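Local structure of 3-hydroxyadipyl-CoA dehydrogenase (Escherichia coli, 3MOG) at residues M16-A24 with A44-L52; P187-R196 with N242-F253. The protein catalyses the NAD(+)-dependent oxidation of 3-hydroxyadipyl-CoA to 3-oxoadipyl-CoA, a step of phenylacetate degradation. All coordinates share one frame; numbering follows the deposited sequence.

In the fold
Two helix-based contacts follow one another along the chain. Contact 1 joins helices 15-26 and 38-57, which lie in the NAD-binding domain next to strands 31-34 and 73-76 of its mixed sheet. Contact 2 follows once strand 179-184 has closed that sheet: residues 187-196, with the short helix 191-194, lie along helix 239-252 in the helical C-terminal domain. The centres of contact 1 and contact 2 are about 28 Å apart and their nearest atoms about 11 Å, without touching. Contact 1 thus packs helices within the NAD-binding domain and meets no other chain of the homotrimer, whereas contact 2 also reaches a subunit interface, where Pro187 and Phe253 pack on a second subunit.

Contact 1: M16-A24 with A44-L52; sequences MGAGIAEVA and AIDGIHARL
Glu22 reaches from helix 16-24 to three residues of helix 44-52, and its side chain can be followed outward atom by atom. Glu22 CB lies 3.9 Å from Ile48 CG2, and CG, set anti to the backbone N (chi1 -179°), rests against the same methyl. Beyond CG the extended chain slides past Ile48 and Leu52 in the opposite direction, bringing Glu22 OE1 to 3.4 Å from Leu52 CD2. Glu22 OE2 ends the chain in a salt bridge, 2.8 Å from Arg51 NH2 with an N-H...O angle of 160°. The carboxylate and guanidinium planes are nearly coplanar, and OE2 sits at the guanidinium edge, met nearly along its own C-O direction. The bend of Arg51 at chi3 leaves Ile48 N over one face of the guanidinium, toward its rim. Helix 16-24 belongs to the strand-turn-helix start of a Rossmann fold and carries Gly17, consistent with the last glycine of a GxGxxG dinucleotide-binding motif; helix 44-52 crosses it at -52°, with axes 9.8 Å apart. Near Gly17 the approach rests on small residues, Ala18 CB facing Ala44 CB at 4.2 Å. Ile48 CD1 reaches in beside Ala18, 3.2 Å from Ala18 O, and touches Ala21 CB more loosely. A glutamine at Glu22 would probably leave the Arg51 guanidinium without its countercharge and weaken the bond between the helices. Toward the sheet, Ala21 and Ile48 both touch Leu73 of strand 73-76, while Leu52 packs on Cys66, Thr69 and Leu70 of helix 63-71.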
ATOM      1  N   MET C  16     -32.123 -10.310   9.704  1.00 51.60           N
ATOM      2  CA  MET C  16     -32.113 -10.597   8.272  1.00 50.95           C
ATOM      3  C   MET C  16     -32.868 -11.882   7.940  1.00 48.28           C
ATOM      4  O   MET C  16     -33.731 -11.864   7.083  1.00 51.19           O
ATOM      5  CB  MET C  16     -30.699 -10.538   7.663  1.00 53.25           C
ATOM      6  CG  MET C  16     -30.069  -9.107   7.591  1.00 42.37           C
ATOM      7  SD  MET C  16     -31.176  -7.771   7.026  1.00 37.94           S
ATOM      8  CE  MET C  16     -31.327  -8.217   5.300  1.00 34.86           C
ATOM      9  N   GLY C  17     -32.598 -12.968   8.663  1.00 47.50           N
ATOM     10  CA  GLY C  17     -33.316 -14.230   8.450  1.00 43.76           C
ATOM     11  C   GLY C  17     -34.833 -14.105   8.586  1.00 47.81           C
ATOM     12  O   GLY C  17     -35.599 -14.543   7.707  1.00 44.37           O
ATOM     13  N   ALA C  18     -35.258 -13.461   9.666  1.00 39.82           N
ATOM     14  CA  ALA C  18     -36.669 -13.255   9.967  1.00 50.03           C
ATOM     15  C   ALA C  18     -37.343 -12.384   8.910  1.00 43.93           C
ATOM     16  O   ALA C  18     -38.467 -12.657   8.494  1.00 55.69           O
ATOM     17  CB  ALA C  18     -36.810 -12.616  11.351  1.00 52.67           C
ATOM     18  N   GLY C  19     -36.625 -11.358   8.461  1.00 42.17           N
ATOM     19  CA  GLY C  19     -37.102 -10.442   7.446  1.00 41.52           C
ATOM     20  C   GLY C  19     -37.159 -11.087   6.081  1.00 42.46           C
ATOM     21  O   GLY C  19     -38.068 -10.812   5.296  1.00 45.00           O
ATOM     22  N   ILE C  20     -36.196 -11.957   5.794  1.00 40.97           N
ATOM     23  CA  ILE C  20     -36.192 -12.674   4.520  1.00 40.25           C
ATOM     24  C   ILE C  20     -37.352 -13.683   4.475  1.00 46.03           C
ATOM     25  O   ILE C  20     -38.073 -13.785   3.458  1.00 46.58           O
ATOM     26  CB  ILE C  20     -34.808 -13.310   4.208  1.00 41.98           C
ATOM     27  CG1 ILE C  20     -33.785 -12.208   3.883  1.00 46.43           C
ATOM     28  CG2 ILE C  20     -34.900 -14.293   3.028  1.00 33.15           C
ATOM     29  CD1 ILE C  20     -32.293 -12.602   4.174  1.00 34.89           C
ATOM     30  N   ALA C  21     -37.548 -14.380   5.597  1.00 41.89           N
ATOM     31  CA  ALA C  21     -38.641 -15.341   5.769  1.00 42.88           C
ATOM     32  C   ALA C  21     -40.007 -14.687   5.553  1.00 43.96           C
ATOM     33  O   ALA C  21     -40.868 -15.248   4.869  1.00 48.59           O
ATOM     34  CB  ALA C  21     -38.561 -16.015   7.173  1.00 41.77           C
ATOM     35  N   GLU C  22     -40.180 -13.496   6.124  1.00 48.61           N
ATOM     36  CA  GLU C  22     -41.399 -12.698   5.963  1.00 50.67           C
ATOM     37  C   GLU C  22     -41.710 -12.387   4.494  1.00 53.98           C
ATOM     38  O   GLU C  22     -42.855 -12.537   4.065  1.00 56.23           O
ATOM     39  CB  GLU C  22     -41.294 -11.402   6.768  1.00 52.34           C
ATOM     40  CG  GLU C  22     -42.533 -10.499   6.690  1.00 54.49           C
ATOM     41  CD  GLU C  22     -42.336  -9.174   7.404  1.00 53.89           C
ATOM     42  OE1 GLU C  22     -42.978  -8.189   6.994  1.00 59.95           O
ATOM     43  OE2 GLU C  22     -41.535  -9.111   8.368  1.00 54.98           O
ATOM     44  N   VAL C  23     -40.684 -12.007   3.731  1.00 53.12           N
ATOM     45  CA  VAL C  23     -40.826 -11.705   2.302  1.00 46.64           C
ATOM     46  C   VAL C  23     -41.248 -12.933   1.519  1.00 50.54           C
ATOM     47  O   VAL C  23     -42.206 -12.876   0.735  1.00 51.66           O
ATOM     48  CB  VAL C  23     -39.517 -11.139   1.698  1.00 50.28           C
ATOM     49  CG1 VAL C  23     -39.608 -11.023   0.175  1.00 41.43           C
ATOM     50  CG2 VAL C  23     -39.191  -9.787   2.321  1.00 49.54           C
ATOM     51  N   ALA C  24     -40.542 -14.040   1.741  1.00 48.05           N
ATOM     52  CA  ALA C  24     -40.829 -15.286   1.043  1.00 46.51           C
ATOM     53  C   ALA C  24     -42.238 -15.808   1.372  1.00 48.53           C
ATOM     54  O   ALA C  24     -42.992 -16.120   0.458  1.00 47.73           O
ATOM     55  CB  ALA C  24     -39.742 -16.347   1.304  1.00 41.89           C
ATOM     56  N   ALA C  44     -38.296 -14.852  16.939  1.00 53.75           N
ATOM     57  CA  ALA C  44     -38.263 -14.346  15.566  1.00 55.32           C
ATOM     58  C   ALA C  44     -39.661 -14.366  14.937  1.00 54.82           C
ATOM     59  O   ALA C  44     -40.091 -13.366  14.355  1.00 56.63           O
ATOM     60  CB  ALA C  44     -37.270 -15.145  14.714  1.00 51.79           C
ATOM     61  N   ILE C  45     -40.366 -15.486  15.100  1.00 57.10           N
ATOM     62  CA  ILE C  45     -41.741 -15.642  14.609  1.00 58.58           C
ATOM     63  C   ILE C  45     -42.751 -14.724  15.317  1.00 61.39           C
ATOM     64  O   ILE C  45     -43.651 -14.189  14.667  1.00 65.32           O
ATOM     65  CB  ILE C  45     -42.169 -17.142  14.564  1.00 59.60           C
ATOM     66  CG1 ILE C  45     -41.617 -17.777  13.281  1.00 58.35           C
ATOM     67  CG2 ILE C  45     -43.700 -17.321  14.625  1.00 61.27           C
ATOM     68  CD1 ILE C  45     -41.703 -19.287  13.210  1.00 58.01           C
ATOM     69  N   ASP C  46     -42.575 -14.498  16.620  1.00 64.23           N
ATOM     70  CA  ASP C  46     -43.378 -13.494  17.343  1.00 61.48           C
ATOM     71  C   ASP C  46     -43.203 -12.099  16.751  1.00 60.34           C
ATOM     72  O   ASP C  46     -44.192 -11.378  16.571  1.00 57.64           O
ATOM     73  CB  ASP C  46     -43.051 -13.468  18.839  1.00 63.50           C
ATOM     74  CG  ASP C  46     -43.522 -14.724  19.576  1.00 70.77           C
ATOM     75  OD1 ASP C  46     -44.435 -15.425  19.071  1.00 59.05           O
ATOM     76  OD2 ASP C  46     -42.954 -15.013  20.660  1.00 62.64           O
ATOM     77  N   GLY C  47     -41.951 -11.737  16.448  1.00 56.99           N
ATOM     78  CA  GLY C  47     -41.625 -10.501  15.731  1.00 54.06           C
ATOM     79  C   GLY C  47     -42.403 -10.339  14.428  1.00 55.69           C
ATOM     80  O   GLY C  47     -43.074  -9.325  14.231  1.00 56.55           O
ATOM     81  N   ILE C  48     -42.335 -11.344  13.553  1.00 53.32           N
ATOM     82  CA  ILE C  48     -43.054 -11.319  12.275  1.00 54.88           C
ATOM     83  C   ILE C  48     -44.584 -11.214  12.470  1.00 61.72           C
ATOM     84  O   ILE C  48     -45.239 -10.421  11.780  1.00 62.77           O
ATOM     85  CB  ILE C  48     -42.691 -12.525  11.377  1.00 53.65           C
ATOM     86  CG1 ILE C  48     -41.170 -12.674  11.269  1.00 44.36           C
ATOM     87  CG2 ILE C  48     -43.344 -12.381   9.976  1.00 50.64           C
ATOM     88  CD1 ILE C  48     -40.719 -13.890  10.483  1.00 44.17           C
ATOM     89  N   HIS C  49     -45.125 -12.016  13.397  1.00 61.73           N
ATOM     90  CA  HIS C  49     -46.525 -11.915  13.810  0.50 64.21           C
ATOM     91  C   HIS C  49     -46.879 -10.471  14.185  1.00 64.89           C
ATOM     92  O   HIS C  49     -47.825  -9.898  13.639  1.00 66.29           O
ATOM     93  CB  HIS C  49     -46.818 -12.862  14.987  0.50 65.82           C
ATOM     94  CG  HIS C  49     -47.245 -14.238  14.576  0.50 64.70           C
ATOM     95  ND1 HIS C  49     -48.532 -14.701  14.752  0.50 68.64           N
ATOM     96  CD2 HIS C  49     -46.556 -15.255  14.004  0.50 64.99           C
ATOM     97  CE1 HIS C  49     -48.617 -15.942  14.304  0.50 68.77           C
ATOM     98  NE2 HIS C  49     -47.432 -16.301  13.844  0.50 63.91           N
ATOM     99  N   ALA C  50     -46.090  -9.885  15.089  1.00 64.50           N
ATOM    100  CA  ALA C  50     -46.293  -8.528  15.607  1.00 65.54           C
ATOM    101  C   ALA C  50     -46.199  -7.429  14.561  1.00 66.64           C
ATOM    102  O   ALA C  50     -46.983  -6.477  14.594  1.00 72.30           O
ATOM    103  CB  ALA C  50     -45.309  -8.246  16.721  1.00 65.33           C
ATOM    104  N   ARG C  51     -45.244  -7.555  13.642  1.00 61.19           N
ATOM    105  CA  ARG C  51     -45.050  -6.545  12.607  1.00 64.48           C
ATOM    106  C   ARG C  51     -46.150  -6.584  11.545  1.00 68.52           C
ATOM    107  O   ARG C  51     -46.653  -5.533  11.137  1.00 66.88           O
ATOM    108  CB  ARG C  51     -43.667  -6.658  11.966  1.00 64.12           C
ATOM    109  CG  ARG C  51     -42.522  -6.359  12.927  1.00 65.65           C
ATOM    110  CD  ARG C  51     -41.198  -6.201  12.209  1.00 65.07           C
ATOM    111  NE  ARG C  51     -40.894  -7.302  11.292  1.00 63.39           N
ATOM    112  CZ  ARG C  51     -40.172  -8.376  11.608  1.00 68.56           C
ATOM    113  NH1 ARG C  51     -39.682  -8.527  12.837  1.00 47.56           N
ATOM    114  NH2 ARG C  51     -39.941  -9.308  10.686  1.00 69.61           N
ATOM    115  N   LEU C  52     -46.528  -7.790  11.117  1.00 67.39           N
ATOM    116  CA  LEU C  52     -47.599  -7.960  10.132  1.00 70.43           C
ATOM    117  C   LEU C  52     -48.985  -7.588  10.664  1.00 73.18           C
ATOM    118  O   LEU C  52     -49.813  -7.049   9.919  1.00 73.42           O
ATOM    119  CB  LEU C  52     -47.629  -9.390   9.598  1.00 69.15           C
ATOM    120  CG  LEU C  52     -46.465  -9.875   8.736  1.00 66.25           C
ATOM    121  CD1 LEU C  52     -46.741 -11.300   8.391  1.00 53.63           C
ATOM    122  CD2 LEU C  52     -46.276  -9.048   7.464  1.00 62.86           C
TER

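Contact 2: P187-R196 with N242-F253; sequences PGFIVNRVAR and NFAVTCSVFNAF
Arg196 extends its guanidinium to helix 242-252, where Thr246 OG1 accepts from Arg196 NH1 at 2.7 Å, almost in the guanidinium plane. Bends at chi2 (-54°) and chi3 (101°) fold the chain so that Arg196 NE turns back to Asn192 O, 2.9 Å away. Gripped at NE and NH1, the group has its rotation fixed, and Val245 CG1 lies over one face, 3.4 Å from Arg196 NH2. A weak bond joins NH1 to Asn242 O. Val245 CG1 also meets the amide of Asn192, the two side chains crossing at about a right angle. Gly188, with positive phi, brings its CA to 4.1 Å from Val249 CG2, where a side chain would be tight. At the far end Pro187 CG sits over the Phe253 ring, 4.1 Å from its centroid, in a CH-pi contact. Arg193 turns a guanidinium face to Phe253 CZ, the two planes 72° apart, while its NH2 forms a salt bridge with Asp403. Phe253 also packs on Leu263 of a second subunit, so this end of the contact lies at a subunit interface. Such buried packing of a connecting segment on a helix belongs to the helical C-terminal domain of 3-hydroxyacyl-CoA dehydrogenases.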
ATOM      1  N   PRO C 187     -15.009  -7.871  -3.803  1.00 46.51           N
ATOM      2  CA  PRO C 187     -15.158  -7.197  -2.510  1.00 48.62           C
ATOM      3  C   PRO C 187     -16.130  -6.018  -2.539  1.00 44.87           C
ATOM      4  O   PRO C 187     -15.961  -5.103  -3.355  1.00 39.21           O
ATOM      5  CB  PRO C 187     -13.755  -6.665  -2.226  1.00 44.10           C
ATOM      6  CG  PRO C 187     -12.845  -7.548  -3.002  1.00 43.02           C
ATOM      7  CD  PRO C 187     -13.591  -7.966  -4.208  1.00 48.88           C
ATOM      8  N   GLY C 188     -17.123  -6.064  -1.649  1.00 37.39           N
ATOM      9  CA  GLY C 188     -18.092  -4.983  -1.458  1.00 35.96           C
ATOM     10  C   GLY C 188     -19.244  -5.017  -2.447  1.00 34.51           C
ATOM     11  O   GLY C 188     -20.094  -4.134  -2.429  1.00 48.66           O
ATOM     12  N   PHE C 189     -19.259  -6.036  -3.306  1.00 40.19           N
ATOM     13  CA  PHE C 189     -20.219  -6.184  -4.419  1.00 44.36           C
ATOM     14  C   PHE C 189     -20.359  -4.891  -5.252  1.00 45.52           C
ATOM     15  O   PHE C 189     -19.365  -4.415  -5.813  1.00 44.96           O
ATOM     16  CB  PHE C 189     -21.562  -6.755  -3.932  1.00 48.27           C
ATOM     17  CG  PHE C 189     -21.438  -8.048  -3.124  1.00 42.30           C
ATOM     18  CD1 PHE C 189     -20.422  -8.979  -3.384  1.00 42.26           C
ATOM     19  CD2 PHE C 189     -22.369  -8.339  -2.131  1.00 47.87           C
ATOM     20  CE1 PHE C 189     -20.319 -10.152  -2.651  1.00 45.51           C
ATOM     21  CE2 PHE C 189     -22.280  -9.515  -1.392  1.00 48.20           C
ATOM     22  CZ  PHE C 189     -21.255 -10.424  -1.650  1.00 38.89           C
ATOM     23  N   ILE C 190     -21.565  -4.332  -5.349  1.00 45.70           N
ATOM     24  CA  ILE C 190     -21.739  -2.988  -5.927  1.00 41.03           C
ATOM     25  C   ILE C 190     -21.873  -1.955  -4.811  1.00 42.51           C
ATOM     26  O   ILE C 190     -21.034  -1.058  -4.674  1.00 44.87           O
ATOM     27  CB  ILE C 190     -22.981  -2.864  -6.832  1.00 41.00           C
ATOM     28  CG1 ILE C 190     -22.990  -3.897  -7.949  1.00 40.79           C
ATOM     29  CG2 ILE C 190     -23.073  -1.466  -7.454  1.00 37.13           C
ATOM     30  CD1 ILE C 190     -24.383  -3.991  -8.586  1.00 40.31           C
ATOM     31  N   VAL C 191     -22.926  -2.097  -4.008  1.00 41.45           N
ATOM     32  CA  VAL C 191     -23.312  -1.078  -3.030  1.00 43.15           C
ATOM     33  C   VAL C 191     -22.229  -0.758  -1.988  1.00 41.81           C
ATOM     34  O   VAL C 191     -21.866   0.393  -1.826  1.00 51.69           O
ATOM     35  CB  VAL C 191     -24.657  -1.422  -2.314  1.00 39.44           C
ATOM     36  CG1 VAL C 191     -25.011  -0.327  -1.326  1.00 34.60           C
ATOM     37  CG2 VAL C 191     -25.779  -1.607  -3.320  1.00 40.55           C
ATOM     38  N   ASN C 192     -21.707  -1.762  -1.300  1.00 43.31           N
ATOM     39  CA  ASN C 192     -20.676  -1.522  -0.272  1.00 43.27           C
ATOM     40  C   ASN C 192     -19.365  -0.998  -0.854  1.00 37.81           C
ATOM     41  O   ASN C 192     -18.602  -0.346  -0.165  1.00 47.39           O
ATOM     42  CB  ASN C 192     -20.386  -2.793   0.541  1.00 45.70           C
ATOM     43  CG  ASN C 192     -21.349  -3.005   1.692  1.00 56.18           C
ATOM     44  OD1 ASN C 192     -22.050  -2.094   2.122  1.00 56.49           O
ATOM     45  ND2 ASN C 192     -21.361  -4.225   2.219  1.00 64.92           N
ATOM     46  N   ARG C 193     -19.111  -1.300  -2.122  1.00 41.09           N
ATOM     47  CA  ARG C 193     -17.913  -0.826  -2.805  1.00 45.11           C
ATOM     48  C   ARG C 193     -18.055   0.618  -3.283  1.00 44.54           C
ATOM     49  O   ARG C 193     -17.197   1.445  -3.004  1.00 43.75           O
ATOM     50  CB  ARG C 193     -17.579  -1.746  -3.985  1.00 46.12           C
ATOM     51  CG  ARG C 193     -16.341  -1.347  -4.763  1.00 41.76           C
ATOM     52  CD  ARG C 193     -16.497  -1.736  -6.207  1.00 34.13           C
ATOM     53  NE  ARG C 193     -15.300  -1.514  -7.009  1.00 43.43           N
ATOM     54  CZ  ARG C 193     -14.658  -2.469  -7.675  1.00 41.88           C
ATOM     55  NH1 ARG C 193     -15.069  -3.720  -7.587  1.00 47.69           N
ATOM     56  NH2 ARG C 193     -13.580  -2.180  -8.395  1.00 44.52           N
ATOM     57  N   VAL C 194     -19.142   0.914  -3.991  1.00 43.12           N
ATOM     58  CA  VAL C 194     -19.339   2.236  -4.607  1.00 38.82           C
ATOM     59  C   VAL C 194     -19.673   3.322  -3.578  1.00 40.83           C
ATOM     60  O   VAL C 194     -19.286   4.469  -3.756  1.00 37.18           O
ATOM     61  CB  VAL C 194     -20.385   2.168  -5.764  1.00 33.07           C
ATOM     62  CG1 VAL C 194     -20.684   3.539  -6.384  1.00 37.62           C
ATOM     63  CG2 VAL C 194     -19.909   1.201  -6.817  1.00 34.80           C
ATOM     64  N   ALA C 195     -20.343   2.945  -2.488  1.00 42.16           N
ATOM     65  CA  ALA C 195     -20.640   3.871  -1.392  1.00 37.70           C
ATOM     66  C   ALA C 195     -19.433   4.364  -0.609  1.00 38.19           C
ATOM     67  O   ALA C 195     -19.524   5.390   0.062  1.00 42.57           O
ATOM     68  CB  ALA C 195     -21.643   3.244  -0.420  1.00 38.02           C
ATOM     69  N   ARG C 196     -18.321   3.636  -0.662  1.00 38.05           N
ATOM     70  CA  ARG C 196     -17.156   3.958   0.178  1.00 38.93           C
ATOM     71  C   ARG C 196     -16.691   5.439   0.178  1.00 45.05           C
ATOM     72  O   ARG C 196     -16.449   5.992   1.255  1.00 47.80           O
ATOM     73  CB  ARG C 196     -15.974   3.022  -0.121  1.00 39.24           C
ATOM     74  CG  ARG C 196     -16.095   1.584   0.395  1.00 41.17           C
ATOM     75  CD  ARG C 196     -16.394   1.531   1.904  1.00 50.98           C
ATOM     76  NE  ARG C 196     -17.813   1.258   2.159  1.00 51.46           N
ATOM     77  CZ  ARG C 196     -18.408   1.373   3.338  1.00 58.95           C
ATOM     78  NH1 ARG C 196     -17.720   1.766   4.409  1.00 52.36           N
ATOM     79  NH2 ARG C 196     -19.701   1.091   3.447  1.00 65.74           N
ATOM     80  N   ASN C 242     -19.828   0.413  10.165  1.00 44.83           N
ATOM     81  CA  ASN C 242     -19.415   1.116   8.950  1.00 47.89           C
ATOM     82  C   ASN C 242     -17.904   1.044   8.758  1.00 47.11           C
ATOM     83  O   ASN C 242     -17.437   0.865   7.635  1.00 47.67           O
ATOM     84  CB  ASN C 242     -19.990   2.542   8.947  1.00 43.81           C
ATOM     85  CG  ASN C 242     -19.477   3.414   7.807  1.00 47.47           C
ATOM     86  OD1 ASN C 242     -18.433   4.067   7.933  1.00 46.24           O
ATOM     87  ND2 ASN C 242     -20.252   3.493   6.713  1.00 42.12           N
ATOM     88  N   PHE C 243     -17.162   1.122   9.868  1.00 49.79           N
ATOM     89  CA  PHE C 243     -15.700   1.030   9.873  1.00 47.96           C
ATOM     90  C   PHE C 243     -15.245  -0.376   9.518  1.00 51.34           C
ATOM     91  O   PHE C 243     -14.206  -0.545   8.871  1.00 57.46           O
ATOM     92  CB  PHE C 243     -15.141   1.431  11.248  1.00 48.94           C
ATOM     93  CG  PHE C 243     -13.624   1.435  11.346  1.00 38.16           C
ATOM     94  CD1 PHE C 243     -12.876   2.453  10.762  1.00 39.40           C
ATOM     95  CD2 PHE C 243     -12.960   0.461  12.084  1.00 46.63           C
ATOM     96  CE1 PHE C 243     -11.482   2.493  10.875  1.00 42.26           C
ATOM     97  CE2 PHE C 243     -11.556   0.475  12.210  1.00 34.76           C
ATOM     98  CZ  PHE C 243     -10.816   1.492  11.602  1.00 41.93           C
ATOM     99  N   ALA C 244     -16.017  -1.375   9.947  1.00 52.93           N
ATOM    100  CA  ALA C 244     -15.697  -2.782   9.658  1.00 49.36           C
ATOM    101  C   ALA C 244     -15.856  -3.080   8.172  1.00 48.08           C
ATOM    102  O   ALA C 244     -15.068  -3.837   7.610  1.00 49.77           O
ATOM    103  CB  ALA C 244     -16.568  -3.743  10.494  1.00 44.71           C
ATOM    104  N   VAL C 245     -16.871  -2.483   7.547  1.00 44.90           N
ATOM    105  CA  VAL C 245     -17.056  -2.588   6.094  1.00 48.09           C
ATOM    106  C   VAL C 245     -15.891  -1.919   5.332  1.00 50.11           C
ATOM    107  O   VAL C 245     -15.278  -2.540   4.463  1.00 52.91           O
ATOM    108  CB  VAL C 245     -18.457  -2.071   5.646  1.00 51.72           C
ATOM    109  CG1 VAL C 245     -18.564  -2.055   4.134  1.00 50.05           C
ATOM    110  CG2 VAL C 245     -19.589  -2.951   6.253  1.00 33.35           C
ATOM    111  N   THR C 246     -15.564  -0.681   5.699  1.00 51.30           N
ATOM    112  CA  THR C 246     -14.428   0.048   5.122  1.00 44.87           C
ATOM    113  C   THR C 246     -13.128  -0.750   5.176  1.00 47.64           C
ATOM    114  O   THR C 246     -12.443  -0.904   4.153  1.00 49.25           O
ATOM    115  CB  THR C 246     -14.234   1.431   5.818  1.00 42.71           C
ATOM    116  OG1 THR C 246     -15.293   2.301   5.440  1.00 40.86           O
ATOM    117  CG2 THR C 246     -12.907   2.113   5.429  1.00 39.96           C
ATOM    118  N   CYS C 247     -12.805  -1.270   6.360  1.00 48.17           N
ATOM    119  CA  CYS C 247     -11.569  -2.024   6.576  1.00 43.13           C
ATOM    120  C   CYS C 247     -11.559  -3.325   5.792  1.00 46.77           C
ATOM    121  O   CYS C 247     -10.507  -3.758   5.322  1.00 47.66           O
ATOM    122  CB  CYS C 247     -11.373  -2.318   8.066  1.00 46.26           C
ATOM    123  SG  CYS C 247     -10.754  -0.896   9.005  1.00 57.35           S
ATOM    124  N   SER C 248     -12.739  -3.920   5.630  1.00 36.33           N
ATOM    125  CA  SER C 248     -12.875  -5.191   4.947  1.00 43.82           C
ATOM    126  C   SER C 248     -12.632  -5.014   3.442  1.00 42.94           C
ATOM    127  O   SER C 248     -11.884  -5.785   2.850  1.00 47.40           O
ATOM    128  CB  SER C 248     -14.248  -5.821   5.251  1.00 39.86           C
ATOM    129  OG  SER C 248     -14.642  -6.772   4.268  1.00 49.48           O
ATOM    130  N   VAL C 249     -13.262  -3.999   2.844  1.00 45.51           N
ATOM    131  CA  VAL C 249     -13.075  -3.687   1.421  1.00 46.17           C
ATOM    132  C   VAL C 249     -11.610  -3.286   1.172  1.00 43.33           C
ATOM    133  O   VAL C 249     -10.955  -3.796   0.260  1.00 44.07           O
ATOM    134  CB  VAL C 249     -14.064  -2.590   0.942  1.00 45.33           C
ATOM    135  CG1 VAL C 249     -13.804  -2.220  -0.488  1.00 43.78           C
ATOM    136  CG2 VAL C 249     -15.508  -3.077   1.083  1.00 43.42           C
ATOM    137  N   PHE C 250     -11.096  -2.415   2.028  1.00 37.10           N
ATOM    138  CA  PHE C 250      -9.694  -2.003   1.985  1.00 39.39           C
ATOM    139  C   PHE C 250      -8.718  -3.192   1.928  1.00 41.56           C
ATOM    140  O   PHE C 250      -7.827  -3.236   1.066  1.00 40.32           O
ATOM    141  CB  PHE C 250      -9.392  -1.132   3.214  1.00 41.70           C
ATOM    142  CG  PHE C 250      -7.962  -0.653   3.315  1.00 38.91           C
ATOM    143  CD1 PHE C 250      -7.435   0.219   2.371  1.00 35.67           C
ATOM    144  CD2 PHE C 250      -7.154  -1.059   4.374  1.00 40.51           C
ATOM    145  CE1 PHE C 250      -6.138   0.686   2.469  1.00 41.17           C
ATOM    146  CE2 PHE C 250      -5.843  -0.599   4.485  1.00 35.03           C
ATOM    147  CZ  PHE C 250      -5.334   0.270   3.548  1.00 42.77           C
ATOM    148  N   ASN C 251      -8.900  -4.145   2.838  1.00 40.00           N
ATOM    149  CA  ASN C 251      -8.004  -5.294   2.958  1.00 42.37           C
ATOM    150  C   ASN C 251      -8.190  -6.327   1.854  1.00 43.46           C
ATOM    151  O   ASN C 251      -7.227  -6.956   1.449  1.00 41.99           O
ATOM    152  CB  ASN C 251      -8.165  -5.968   4.327  1.00 44.47           C
ATOM    153  CG  ASN C 251      -7.594  -5.127   5.464  1.00 47.59           C
ATOM    154  OD1 ASN C 251      -6.500  -4.559   5.357  1.00 48.48           O
ATOM    155  ND2 ASN C 251      -8.333  -5.047   6.558  1.00 45.20           N
ATOM    156  N   ALA C 252      -9.425  -6.483   1.367  1.00 39.66           N
ATOM    157  CA  ALA C 252      -9.713  -7.431   0.297  1.00 39.68           C
ATOM    158  C   ALA C 252      -9.190  -6.956  -1.058  1.00 37.35           C
ATOM    159  O   ALA C 252      -9.108  -7.744  -2.009  1.00 42.00           O
ATOM    160  CB  ALA C 252     -11.220  -7.750   0.232  1.00 37.91           C
ATOM    161  N   PHE C 253      -8.851  -5.668  -1.144  1.00 41.07           N
ATOM    162  CA  PHE C 253      -8.239  -5.081  -2.340  1.00 35.73           C
ATOM    163  C   PHE C 253      -6.745  -4.864  -2.113  1.00 41.96           C
ATOM    164  O   PHE C 253      -6.083  -4.077  -2.834  1.00 38.87           O
ATOM    165  CB  PHE C 253      -8.900  -3.758  -2.715  1.00 35.00           C
ATOM    166  CG  PHE C 253     -10.146  -3.893  -3.574  1.00 42.49           C
ATOM    167  CD1 PHE C 253     -11.380  -3.506  -3.083  1.00 36.25           C
ATOM    168  CD2 PHE C 253     -10.068  -4.355  -4.895  1.00 42.61           C
ATOM    169  CE1 PHE C 253     -12.547  -3.597  -3.880  1.00 43.76           C
ATOM    170  CE2 PHE C 253     -11.210  -4.455  -5.688  1.00 40.91           C
ATOM    171  CZ  PHE C 253     -12.461  -4.067  -5.177  1.00 37.74           C
TER